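Local coordinates for protein putative invasin (Yersinia pseudotuberculosis IP 31758, PDB 5N40) that probably mediates bacterial adhesion to host cells as an invasin-type adhesin, with immunoglobulin-like domains leading to a C-type lectin-like adhesion domain, at residues A[104-109]-A[206-211]; A[110-115]-A[212-217]; A[147-152]-A[197-202]; A[162-167]-A[188-193]. The protein carries 1 engineered substitution. One frame throughout, in Å; residues are numbered along the deposited sequence.

Contact 1: A[104-109]-A[206-211]; sequences APVDLT and SGDMEN
The D208 carboxylate takes donors on both faces, one of them from V106 across the contact. V106 N stands above one face, 61° out of the plane, and gives D208 OD2 a nearly straight hydrogen bond of 3.0 Å. S206 OG reaches OD2 from the opposite face, on the anti side and 29° out of plane, in a short hydrogen bond of 2.6 Å. The other oxygen, OD1, makes a salt bridge with K132, so both corners are held and the rotation of the group is fixed. This surrounding probably favours the charged carboxylate. S206 OG also receives a weak bond from D208 N; a chi1 of 59° sets it between backbone N and carbonyl carbon, from where it reaches both D208 and, at 3.8 Å, V106 CG2. At the far end the E210 carboxylate is shared: OE1 accepts N211 N through its anti lone pair, while water bridges OE2 to L108 O. Apolar atoms fill the middle. L108 CB meets E210 CB at 3.9 Å, and L108 CD1 touches the D208 carbonyl oxygen at 3.6 Å. The main chains are too far apart to pair there, and one water spans them, accepting from L108 N and donating to M209 O. L108 also packs on V127 and A129 of strand 123-131, and V106 rests on A204 of strand 197-204. Strands 106-112 and 209-217 thus run nearly parallel but belong to different sheets, as the first and last strands do along one edge of an immunoglobulin-like beta sandwich.

Contact 2: A[110-115]-A[212-217]; sequences VLTDNA and TNVTFN
A115 and T215 meet where the first strand of the immunoglobulin-like domain changes sheets. T215 N donates to A115 O at 2.9 Å, approaching nearly along the C=O axis (162° at the oxygen). The same oxygen receives a CA-H...O contact from V214 CA at 3.4 Å. A115 CB packs against the N213 carbonyl oxygen, and a water links A115 O with T215 OG1. Before the switch, strand 110-112 meets 212-217 through side chains and water. V110 CG1, anti to its backbone N (chi1 -174°), reaches T212 CG2 at 3.6 Å, the two side chains crossing at a slant. T112 and T212 approach tip to tip, T112 CG2 lying 4.1 Å from T212 OG1. That hydroxyl is hydrogen-bonded to two waters. One, 2.7 Å from T212 OG1, donates to V110 O; the other is hydrogen-bonded to T112 OG1 and donates to N213 O. The first strand thereby stays joined to 212-217 through solvent until direct bonding begins. N213 turns its polar end to T199 on strand 197-204. I123 of strand 123-131 lies against T112, and W230 against T215. Beyond A115 the chain continues as strand 116-118, parallel to 209-217 and bonded to it again between T215 and K117. A first strand divided between both sheets, its second half parallel to the last strand, is the A/A' feature of many immunoglobulin-like sandwiches.

Contact 3: A[147-152]-A[197-202]; sequences QVAVVN and QTTLRA
R201 lays its side chain across V148, the two meeting at about a right angle. R201 CB touches V148 CG1 at 3.8 Å. CG continues anti to the R201 backbone N, and the chain bends at chi3 (70°), which directs NE back over the valine. R201 NE then lies 3.8 Å from V148 CG1, with CZ slightly farther from the same methyl. V148 CG1 thus covers one face of the guanidinium, offset toward its rim, while NH2 makes a salt bridge with E146. The second methyl of V148 is tightly packed: CG2 meets T199 CG2 at only 3.4 Å. This packing belongs to a beta bulge, in which V148 and A149 together stand opposite T199. V148 has a near-helical psi of -6°; its N donates to T199 O at 2.9 Å, and T199 N donates to A149 O. Regular antiparallel pairing resumes beyond it, with V151 and Q197 exchanging N-H...O bonds in both directions. Their side chains lie side by side, V151 CG2 3.8 Å from Q197 OE1. On the sheet face with L200 and V150, the side chains of Q147 and T198 cross at about a right angle, with Q147 CG 3.6 Å from T198 CG2. T199 OG1 has its polar partner in N213. Strand 197-204 runs between 142-151 and 209-217, with L200 touching L125 and A202 touching V127 on strand 123-131 of the opposing sheet.

Contact 4: A[162-167]-A[188-193]; sequences GVVQIA and VTDPNG
V164 and V188 meet with both CG1 methyls anti to their own backbone N (chi1 167° and -173°), bringing the methyls to 3.5 Å where the side chains cross at a slant. The other V164 methyl, CG2, comes 4.0 Å from D190 OD1, the two side chains nearly perpendicular. Q165 takes a folded form: CG is anti to its carbonyl carbon, and a chi2 of -69° bends the chain. Q165 NE2 donates to V163 O at 3.0 Å, with the oxygen in the plane of the amide but the donor well above the carbonyl plane of V163. N170 OD1 is a second acceptor for NE2. Q165 CG packs across P191 CD at 3.7 Å. Q165 CB sits close to T189 OG1, at 3.2 Å. Between these side chains the backbones of Q165 and T189 form an antiparallel hydrogen-bonded pair, Q165 N to T189 O at 2.8 Å and T189 N to Q165 O. This extends the 106-112/123-131/183-189 sheet of the immunoglobulin-like sandwich. Past T189 the strand ends in a type I turn from D190 to G193. At G162, N192 CB approaches within 3.8 Å of the glycine CA, and G162 N gives N192 O a weak bond. One water donates to V163 O and D190 OD1 and accepts from N192 N. F216 of the facing sheet packs on V188 and D190, and T198 lies against V164.

How the contacts relate
All four contacts belong to the middle immunoglobulin-like domain of an elongated chain. Contact 4 is nested inside contact 3, and both inside the loops closed by contacts 1 and 2, which cross. Contacts 1 and 2 follow one another along strands 106-112 and 209-217, centres about 19 Å apart. Contact 3 lies within the sheet of strands 209-217, 197-204 and 142-151, its centre about 10 Å from that of contact 2. Contact 4, in the facing sheet, has its centre about 12 Å from those of contacts 2 and 3; F216 and V164 bridge the sheets. Contacts 1 and 2 thus join two sheets of a sandwich that probably spaces the adhesion domain.

Contact 1: A[104-109]-A[206-211]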
loop_
_atom_site.group_PDB
_atom_site.type_symbol
_atom_site.label_atom_id
_atom_site.label_comp_id
_atom_site.label_asym_id
_atom_site.label_seq_id
_atom_site.Cartn_x
_atom_site.Cartn_y
_atom_site.Cartn_z
ATOM N N ALA A 104 3.599 -22.022 5.330
ATOM C CA ALA A 104 3.082 -22.198 6.673
ATOM C C ALA A 104 1.773 -21.431 6.816
ATOM O O ALA A 104 1.727 -20.231 6.500
ATOM C CB ALA A 104 4.091 -21.700 7.705
ATOM N N PRO A 105 0.698 -22.072 7.261
ATOM C CA PRO A 105 -0.512 -21.309 7.578
ATOM C C PRO A 105 -0.199 -20.248 8.622
ATOM O O PRO A 105 0.428 -20.532 9.649
ATOM C CB PRO A 105 -1.476 -22.370 8.110
ATOM C CG PRO A 105 -1.030 -23.643 7.434
ATOM C CD PRO A 105 0.468 -23.533 7.344
ATOM N N VAL A 106 -0.638 -19.016 8.353
ATOM C CA VAL A 106 -0.381 -17.896 9.250
ATOM C C VAL A 106 -1.634 -17.043 9.415
ATOM O O VAL A 106 -2.555 -17.069 8.595
ATOM C CB VAL A 106 0.777 -17.004 8.762
ATOM C CG1 VAL A 106 2.099 -17.738 8.869
ATOM C CG2 VAL A 106 0.525 -16.526 7.331
ATOM N N ASP A 107 -1.653 -16.285 10.510
ATOM C CA ASP A 107 -2.582 -15.179 10.703
ATOM C C ASP A 107 -1.806 -13.884 10.515
ATOM O O ASP A 107 -0.708 -13.728 11.067
ATOM C CB ASP A 107 -3.216 -15.180 12.097
ATOM C CG ASP A 107 -3.999 -16.440 12.401
ATOM O OD1 ASP A 107 -4.779 -16.897 11.536
ATOM O OD2 ASP A 107 -3.837 -16.952 13.528
ATOM N N LEU A 108 -2.369 -12.970 9.744
ATOM C CA LEU A 108 -1.738 -11.688 9.480
ATOM C C LEU A 108 -2.422 -10.579 10.264
ATOM O O LEU A 108 -3.653 -10.501 10.315
ATOM C CB LEU A 108 -1.785 -11.344 7.993
ATOM C CG LEU A 108 -1.121 -12.315 7.019
ATOM C CD1 LEU A 108 -1.120 -11.725 5.615
ATOM C CD2 LEU A 108 0.277 -12.651 7.443
ATOM N N THR A 109 -1.608 -9.717 10.861
ATOM C CA THR A 109 -2.057 -8.440 11.394
ATOM C C THR A 109 -1.424 -7.334 10.564
ATOM O O THR A 109 -0.246 -7.421 10.209
ATOM C CB THR A 109 -1.660 -8.285 12.865
ATOM O OG1 THR A 109 -2.165 -9.395 13.620
ATOM C CG2 THR A 109 -2.224 -6.998 13.438
ATOM N N SER A 206 0.871 -18.553 1.744
ATOM C CA SER A 206 -0.089 -19.588 2.110
ATOM C C SER A 206 -1.496 -19.289 1.614
ATOM O O SER A 206 -2.349 -20.181 1.658
ATOM C CB SER A 206 -0.139 -19.733 3.622
ATOM O OG SER A 206 -0.515 -18.491 4.188
ATOM N N GLY A 207 -1.760 -18.062 1.179
ATOM C CA GLY A 207 -3.097 -17.628 0.840
ATOM C C GLY A 207 -3.829 -16.953 1.976
ATOM O O GLY A 207 -4.953 -16.470 1.778
ATOM N N ASP A 208 -3.238 -16.928 3.165
ATOM C CA ASP A 208 -3.777 -16.149 4.268
ATOM C C ASP A 208 -3.609 -14.662 3.976
ATOM O O ASP A 208 -2.588 -14.241 3.425
ATOM C CB ASP A 208 -3.069 -16.539 5.560
ATOM C CG ASP A 208 -3.363 -17.975 5.965
ATOM O OD1 ASP A 208 -4.544 -18.255 6.255
ATOM O OD2 ASP A 208 -2.431 -18.821 5.949
ATOM N N MET A 209 -4.632 -13.875 4.308
ATOM C CA MET A 209 -4.691 -12.474 3.902
ATOM C C MET A 209 -5.287 -11.619 5.011
ATOM O O MET A 209 -5.972 -12.108 5.912
ATOM C CB MET A 209 -5.538 -12.289 2.637
ATOM C CG MET A 209 -5.191 -13.228 1.500
ATOM S SD MET A 209 -6.388 -13.144 0.161
ATOM C CE MET A 209 -7.899 -13.650 0.951
ATOM N N GLU A 210 -5.041 -10.314 4.908
ATOM C CA GLU A 210 -5.661 -9.327 5.782
ATOM C C GLU A 210 -5.625 -7.991 5.055
ATOM O O GLU A 210 -4.709 -7.737 4.271
ATOM C CB GLU A 210 -4.943 -9.236 7.136
ATOM C CG GLU A 210 -5.587 -8.273 8.119
ATOM C CD GLU A 210 -7.047 -8.590 8.363
ATOM O OE1 GLU A 210 -7.906 -8.142 7.570
ATOM O OE2 GLU A 210 -7.334 -9.319 9.338
ATOM N N ASN A 211 -6.636 -7.151 5.317
ATOM C CA ASN A 211 -6.823 -5.867 4.646
ATOM C C ASN A 211 -6.543 -4.702 5.584
ATOM O O ASN A 211 -6.724 -4.799 6.801
ATOM C CB ASN A 211 -8.260 -5.697 4.135
ATOM C CG ASN A 211 -8.623 -6.674 3.043
ATOM O OD1 ASN A 211 -7.771 -7.129 2.292
ATOM N ND2 ASN A 211 -9.910 -6.982 2.936
HETATM O O HOH W 1 2.882 -18.607 4.359
HETATM O O HOH W 2 -4.648 -13.755 7.997
HETATM O O HOH W 3 -6.142 -8.709 11.878
HETATM O O HOH W 4 -6.042 -11.805 9.926
#

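Contact 2: A[110-115]-A[212-217]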
loop_
_atom_site.group_PDB
_atom_site.type_symbol
_atom_site.label_atom_id
_atom_site.label_comp_id
_atom_site.label_asym_id
_atom_site.label_seq_id
_atom_site.Cartn_x
_atom_site.Cartn_y
_atom_site.Cartn_z
ATOM N N VAL A 110 -2.201 -6.292 10.263
ATOM C CA VAL A 110 -1.723 -5.175 9.452
ATOM C C VAL A 110 -1.942 -3.889 10.231
ATOM O O VAL A 110 -3.078 -3.569 10.599
ATOM C CB VAL A 110 -2.427 -5.109 8.088
ATOM C CG1 VAL A 110 -1.806 -4.021 7.221
ATOM C CG2 VAL A 110 -2.336 -6.449 7.387
ATOM N N LEU A 111 -0.854 -3.159 10.465
ATOM C CA LEU A 111 -0.843 -1.914 11.220
ATOM C C LEU A 111 -0.327 -0.791 10.332
ATOM O O LEU A 111 0.638 -0.973 9.582
ATOM C CB LEU A 111 0.054 -2.035 12.455
ATOM C CG LEU A 111 -0.288 -3.154 13.442
ATOM C CD1 LEU A 111 0.697 -3.193 14.593
ATOM C CD2 LEU A 111 -1.706 -3.007 13.965
ATOM N N THR A 112 -0.957 0.375 10.424
ATOM C CA THR A 112 -0.436 1.577 9.789
ATOM C C THR A 112 -0.169 2.619 10.863
ATOM O O THR A 112 -0.928 2.722 11.833
ATOM C CB THR A 112 -1.407 2.139 8.750
ATOM O OG1 THR A 112 -2.684 2.346 9.357
ATOM C CG2 THR A 112 -1.543 1.176 7.562
ATOM N N ASP A 113 0.909 3.392 10.699
ATOM C CA ASP A 113 1.226 4.387 11.725
ATOM C C ASP A 113 0.118 5.431 11.822
ATOM O O ASP A 113 -0.284 5.821 12.925
ATOM C CB ASP A 113 2.601 5.026 11.468
ATOM C CG ASP A 113 2.675 5.837 10.180
ATOM O OD1 ASP A 113 2.004 5.504 9.187
ATOM O OD2 ASP A 113 3.449 6.823 10.161
ATOM N N ASN A 114 -0.399 5.880 10.681
ATOM C CA ASN A 114 -1.651 6.626 10.628
ATOM C C ASN A 114 -2.322 6.269 9.317
ATOM O O ASN A 114 -1.666 6.258 8.270
ATOM C CB ASN A 114 -1.427 8.141 10.731
ATOM C CG ASN A 114 -2.725 8.911 10.959
ATOM O OD1 ASN A 114 -3.749 8.644 10.326
ATOM N ND2 ASN A 114 -2.685 9.866 11.883
ATOM N N ALA A 115 -3.621 5.981 9.372
ATOM C CA ALA A 115 -4.318 5.459 8.204
ATOM C C ALA A 115 -4.645 6.532 7.180
ATOM O O ALA A 115 -4.986 6.187 6.046
ATOM C CB ALA A 115 -5.609 4.753 8.618
ATOM N N THR A 212 -6.148 -3.573 4.993
ATOM C CA THR A 212 -6.084 -2.312 5.718
ATOM C C THR A 212 -6.362 -1.182 4.736
ATOM O O THR A 212 -6.096 -1.305 3.539
ATOM C CB THR A 212 -4.720 -2.106 6.399
ATOM O OG1 THR A 212 -4.850 -1.193 7.496
ATOM C CG2 THR A 212 -3.671 -1.573 5.414
ATOM N N ASN A 213 -6.892 -0.077 5.253
ATOM C CA ASN A 213 -7.217 1.079 4.433
ATOM C C ASN A 213 -6.152 2.153 4.586
ATOM O O ASN A 213 -5.666 2.411 5.692
ATOM C CB ASN A 213 -8.582 1.656 4.811
ATOM C CG ASN A 213 -9.726 0.761 4.401
ATOM O OD1 ASN A 213 -9.643 0.044 3.406
ATOM N ND2 ASN A 213 -10.806 0.797 5.168
ATOM N N VAL A 214 -5.785 2.766 3.467
ATOM C CA VAL A 214 -4.916 3.932 3.461
ATOM C C VAL A 214 -5.601 5.036 2.668
ATOM O O VAL A 214 -6.185 4.791 1.606
ATOM C CB VAL A 214 -3.521 3.609 2.884
ATOM C CG1 VAL A 214 -2.789 2.623 3.805
ATOM C CG2 VAL A 214 -3.634 3.059 1.463
ATOM N N THR A 215 -5.543 6.253 3.197
ATOM C CA THR A 215 -6.180 7.404 2.581
ATOM C C THR A 215 -5.129 8.488 2.411
ATOM O O THR A 215 -4.390 8.784 3.351
ATOM C CB THR A 215 -7.346 7.906 3.439
ATOM O OG1 THR A 215 -8.319 6.862 3.562
ATOM C CG2 THR A 215 -7.999 9.145 2.828
ATOM N N PHE A 216 -5.051 9.056 1.211
ATOM C CA PHE A 216 -4.129 10.148 0.921
ATOM C C PHE A 216 -4.941 11.339 0.443
ATOM O O PHE A 216 -5.579 11.284 -0.614
ATOM C CB PHE A 216 -3.077 9.733 -0.112
ATOM C CG PHE A 216 -2.107 8.695 0.391
ATOM C CD1 PHE A 216 -2.403 7.331 0.319
ATOM C CD2 PHE A 216 -0.904 9.072 0.953
ATOM C CE1 PHE A 216 -1.494 6.384 0.778
ATOM C CE2 PHE A 216 -0.010 8.137 1.424
ATOM C CZ PHE A 216 -0.302 6.782 1.331
ATOM N N ASN A 217 -4.913 12.410 1.231
ATOM C CA ASN A 217 -5.712 13.591 0.946
ATOM C C ASN A 217 -5.181 14.346 -0.259
ATOM O O ASN A 217 -3.971 14.510 -0.424
ATOM C CB ASN A 217 -5.707 14.528 2.147
ATOM C CG ASN A 217 -6.291 13.902 3.378
ATOM O OD1 ASN A 217 -7.304 13.205 3.314
ATOM N ND2 ASN A 217 -5.670 14.169 4.528
HETATM O O HOH W 5 -5.366 -2.561 9.716
HETATM O O HOH W 6 -4.900 1.351 8.083
HETATM O O HOH W 7 -7.619 4.987 5.331
#

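Contact 3: A[147-152]-A[197-202]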
loop_
_atom_site.group_PDB
_atom_site.type_symbol
_atom_site.label_atom_id
_atom_site.label_comp_id
_atom_site.label_asym_id
_atom_site.label_seq_id
_atom_site.Cartn_x
_atom_site.Cartn_y
_atom_site.Cartn_z
ATOM N N GLN A 147 -4.353 -3.960 -4.380
ATOM C CA GLN A 147 -5.455 -3.021 -4.208
ATOM C C GLN A 147 -6.769 -3.743 -4.472
ATOM O O GLN A 147 -6.951 -4.318 -5.547
ATOM C CB GLN A 147 -5.280 -1.829 -5.153
ATOM C CG GLN A 147 -6.446 -0.843 -5.154
ATOM C CD GLN A 147 -7.536 -1.195 -6.155
ATOM O OE1 GLN A 147 -8.630 -1.623 -5.779
ATOM N NE2 GLN A 147 -7.251 -0.984 -7.437
ATOM N N VAL A 148 -7.676 -3.733 -3.493
ATOM C CA VAL A 148 -8.948 -4.439 -3.610
ATOM C C VAL A 148 -10.159 -3.523 -3.504
ATOM O O VAL A 148 -11.283 -3.991 -3.717
ATOM C CB VAL A 148 -9.061 -5.585 -2.574
ATOM C CG1 VAL A 148 -7.991 -6.646 -2.815
ATOM C CG2 VAL A 148 -8.979 -5.047 -1.149
ATOM N N ALA A 149 -9.986 -2.233 -3.200
ATOM C CA ALA A 149 -11.095 -1.285 -3.228
ATOM C C ALA A 149 -10.531 0.130 -3.268
ATOM O O ALA A 149 -9.446 0.387 -2.747
ATOM C CB ALA A 149 -12.030 -1.434 -2.020
ATOM N N VAL A 150 -11.281 1.034 -3.904
ATOM C CA VAL A 150 -10.929 2.457 -3.988
ATOM C C VAL A 150 -12.221 3.254 -3.980
ATOM O O VAL A 150 -13.040 3.121 -4.898
ATOM C CB VAL A 150 -10.111 2.795 -5.250
ATOM C CG1 VAL A 150 -9.693 4.274 -5.234
ATOM C CG2 VAL A 150 -8.887 1.909 -5.379
ATOM N N VAL A 151 -12.413 4.111 -2.969
ATOM C CA VAL A 151 -13.640 4.888 -2.837
ATOM C C VAL A 151 -13.293 6.329 -2.479
ATOM O O VAL A 151 -12.215 6.624 -1.965
ATOM C CB VAL A 151 -14.603 4.312 -1.773
ATOM C CG1 VAL A 151 -15.039 2.896 -2.150
ATOM C CG2 VAL A 151 -13.959 4.332 -0.378
ATOM N N ASN A 152 -14.234 7.224 -2.751
ATOM C CA ASN A 152 -14.096 8.614 -2.332
ATOM C C ASN A 152 -14.636 8.733 -0.905
ATOM O O ASN A 152 -14.768 7.730 -0.198
ATOM C CB ASN A 152 -14.763 9.546 -3.359
ATOM C CG ASN A 152 -16.282 9.434 -3.387
ATOM O OD1 ASN A 152 -16.895 8.714 -2.600
ATOM N ND2 ASN A 152 -16.898 10.160 -4.320
ATOM N N GLN A 197 -9.605 6.664 -0.583
ATOM C CA GLN A 197 -9.281 5.646 0.402
ATOM C C GLN A 197 -9.079 4.333 -0.342
ATOM O O GLN A 197 -9.999 3.854 -1.014
ATOM C CB GLN A 197 -10.403 5.517 1.431
ATOM C CG GLN A 197 -10.227 4.411 2.450
ATOM C CD GLN A 197 -11.527 4.046 3.137
ATOM O OE1 GLN A 197 -12.208 3.087 2.748
ATOM N NE2 GLN A 197 -11.870 4.789 4.171
ATOM N N THR A 198 -7.881 3.771 -0.234
ATOM C CA THR A 198 -7.521 2.550 -0.938
ATOM C C THR A 198 -7.418 1.409 0.062
ATOM O O THR A 198 -6.744 1.534 1.089
ATOM C CB THR A 198 -6.198 2.721 -1.686
ATOM O OG1 THR A 198 -6.308 3.820 -2.602
ATOM C CG2 THR A 198 -5.837 1.442 -2.458
ATOM N N THR A 199 -8.079 0.299 -0.241
ATOM C CA THR A 199 -7.958 -0.904 0.571
ATOM C C THR A 199 -6.841 -1.751 -0.019
ATOM O O THR A 199 -6.941 -2.219 -1.159
ATOM C CB THR A 199 -9.270 -1.681 0.604
ATOM O OG1 THR A 199 -10.309 -0.850 1.131
ATOM C CG2 THR A 199 -9.122 -2.928 1.470
ATOM N N LEU A 200 -5.773 -1.929 0.746
ATOM C CA LEU A 200 -4.665 -2.795 0.371
ATOM C C LEU A 200 -4.803 -4.135 1.078
ATOM O O LEU A 200 -5.008 -4.179 2.294
ATOM C CB LEU A 200 -3.325 -2.164 0.739
ATOM C CG LEU A 200 -2.908 -0.963 -0.115
ATOM C CD1 LEU A 200 -1.645 -0.335 0.432
ATOM C CD2 LEU A 200 -2.698 -1.388 -1.569
ATOM N N ARG A 201 -4.671 -5.221 0.325
ATOM C CA ARG A 201 -4.710 -6.564 0.901
ATOM C C ARG A 201 -3.307 -7.160 0.907
ATOM O O ARG A 201 -2.661 -7.269 -0.140
ATOM C CB ARG A 201 -5.663 -7.475 0.136
ATOM C CG ARG A 201 -5.792 -8.852 0.765
ATOM C CD ARG A 201 -7.032 -9.539 0.268
ATOM N NE ARG A 201 -6.921 -9.918 -1.134
ATOM C CZ ARG A 201 -7.883 -10.539 -1.805
ATOM N NH1 ARG A 201 -9.024 -10.831 -1.200
ATOM N NH2 ARG A 201 -7.708 -10.859 -3.078
ATOM N N ALA A 202 -2.838 -7.526 2.092
ATOM C CA ALA A 202 -1.606 -8.282 2.246
ATOM C C ALA A 202 -1.928 -9.766 2.153
ATOM O O ALA A 202 -2.825 -10.248 2.845
ATOM C CB ALA A 202 -0.952 -7.960 3.589
#

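Contact 4: A[162-167]-A[188-193]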
loop_
_atom_site.group_PDB
_atom_site.type_symbol
_atom_site.label_atom_id
_atom_site.label_comp_id
_atom_site.label_asym_id
_atom_site.label_seq_id
_atom_site.Cartn_x
_atom_site.Cartn_y
_atom_site.Cartn_z
ATOM N N GLY A 162 -4.670 7.421 -9.298
ATOM C CA GLY A 162 -3.389 6.818 -9.602
ATOM C C GLY A 162 -3.160 5.522 -8.843
ATOM O O GLY A 162 -3.874 5.173 -7.903
ATOM N N VAL A 163 -2.127 4.797 -9.268
ATOM C CA VAL A 163 -1.769 3.527 -8.636
ATOM C C VAL A 163 -0.995 3.813 -7.354
ATOM O O VAL A 163 0.008 4.537 -7.369
ATOM C CB VAL A 163 -0.949 2.653 -9.601
ATOM C CG1 VAL A 163 -0.579 1.310 -8.962
ATOM C CG2 VAL A 163 -1.707 2.431 -10.892
ATOM N N VAL A 164 -1.462 3.247 -6.236
ATOM C CA VAL A 164 -0.765 3.405 -4.964
ATOM C C VAL A 164 0.611 2.758 -5.048
ATOM O O VAL A 164 0.795 1.705 -5.672
ATOM C CB VAL A 164 -1.603 2.807 -3.818
ATOM C CG1 VAL A 164 -0.786 2.672 -2.532
ATOM C CG2 VAL A 164 -2.821 3.673 -3.553
ATOM N N GLN A 165 1.588 3.394 -4.408
ATOM C CA GLN A 165 2.985 3.006 -4.500
ATOM C C GLN A 165 3.429 2.357 -3.200
ATOM O O GLN A 165 3.077 2.818 -2.109
ATOM C CB GLN A 165 3.878 4.221 -4.794
ATOM C CG GLN A 165 3.543 4.954 -6.077
ATOM C CD GLN A 165 3.873 4.150 -7.319
ATOM O OE1 GLN A 165 5.041 3.928 -7.632
ATOM N NE2 GLN A 165 2.842 3.726 -8.043
ATOM N N ILE A 166 4.208 1.287 -3.326
ATOM C CA ILE A 166 4.888 0.654 -2.208
ATOM C C ILE A 166 6.370 0.631 -2.549
ATOM O O ILE A 166 6.757 0.156 -3.622
ATOM C CB ILE A 166 4.336 -0.760 -1.935
ATOM C CG1 ILE A 166 2.835 -0.686 -1.606
ATOM C CG2 ILE A 166 5.104 -1.421 -0.798
ATOM C CD1 ILE A 166 2.142 -2.032 -1.382
ATOM N N ALA A 167 7.194 1.184 -1.662
ATOM C CA ALA A 167 8.630 1.298 -1.917
ATOM C C ALA A 167 8.897 1.990 -3.255
ATOM O O ALA A 167 9.765 1.586 -4.028
ATOM C CB ALA A 167 9.303 -0.076 -1.871
ATOM N N VAL A 188 4.267 3.426 2.006
ATOM C CA VAL A 188 3.153 3.561 1.071
ATOM C C VAL A 188 2.969 5.034 0.727
ATOM O O VAL A 188 2.876 5.877 1.627
ATOM C CB VAL A 188 1.852 2.991 1.657
ATOM C CG1 VAL A 188 0.752 2.996 0.601
ATOM C CG2 VAL A 188 2.080 1.587 2.195
ATOM N N THR A 189 2.861 5.331 -0.570
ATOM C CA THR A 189 2.631 6.686 -1.061
ATOM C C THR A 189 1.592 6.653 -2.177
ATOM O O THR A 189 1.330 5.612 -2.781
ATOM C CB THR A 189 3.918 7.340 -1.589
ATOM O OG1 THR A 189 4.505 6.501 -2.591
ATOM C CG2 THR A 189 4.918 7.589 -0.463
ATOM N N ASP A 190 1.022 7.821 -2.468
ATOM C CA ASP A 190 -0.023 7.956 -3.487
ATOM C C ASP A 190 0.234 9.225 -4.294
ATOM O O ASP A 190 -0.611 10.121 -4.363
ATOM C CB ASP A 190 -1.406 7.968 -2.836
ATOM C CG ASP A 190 -2.532 7.671 -3.814
ATOM O OD1 ASP A 190 -2.254 7.373 -5.000
ATOM O OD2 ASP A 190 -3.712 7.759 -3.399
ATOM N N PRO A 191 1.402 9.320 -4.938
ATOM C CA PRO A 191 1.761 10.576 -5.628
ATOM C C PRO A 191 0.804 10.970 -6.743
ATOM O O PRO A 191 0.707 12.163 -7.064
ATOM C CB PRO A 191 3.169 10.288 -6.167
ATOM C CG PRO A 191 3.271 8.803 -6.229
ATOM C CD PRO A 191 2.450 8.294 -5.085
ATOM N N ASN A 192 0.090 10.019 -7.344
ATOM C CA ASN A 192 -0.875 10.307 -8.396
ATOM C C ASN A 192 -2.313 10.137 -7.917
ATOM O O ASN A 192 -3.220 9.951 -8.734
ATOM C CB ASN A 192 -0.602 9.418 -9.609
ATOM C CG ASN A 192 0.790 9.633 -10.177
ATOM O OD1 ASN A 192 1.118 10.727 -10.631
ATOM N ND2 ASN A 192 1.615 8.594 -10.144
ATOM N N GLY A 193 -2.541 10.211 -6.607
ATOM C CA GLY A 193 -3.885 10.069 -6.088
ATOM C C GLY A 193 -4.741 11.297 -6.340
ATOM O O GLY A 193 -4.249 12.405 -6.550
HETATM O O HOH W 8 -4.883 6.440 -5.769
HETATM O O HOH W 9 -0.338 7.289 -7.003
HETATM O O HOH W 10 1.382 6.045 -9.755
HETATM O O HOH W 11 6.173 4.318 -1.675
#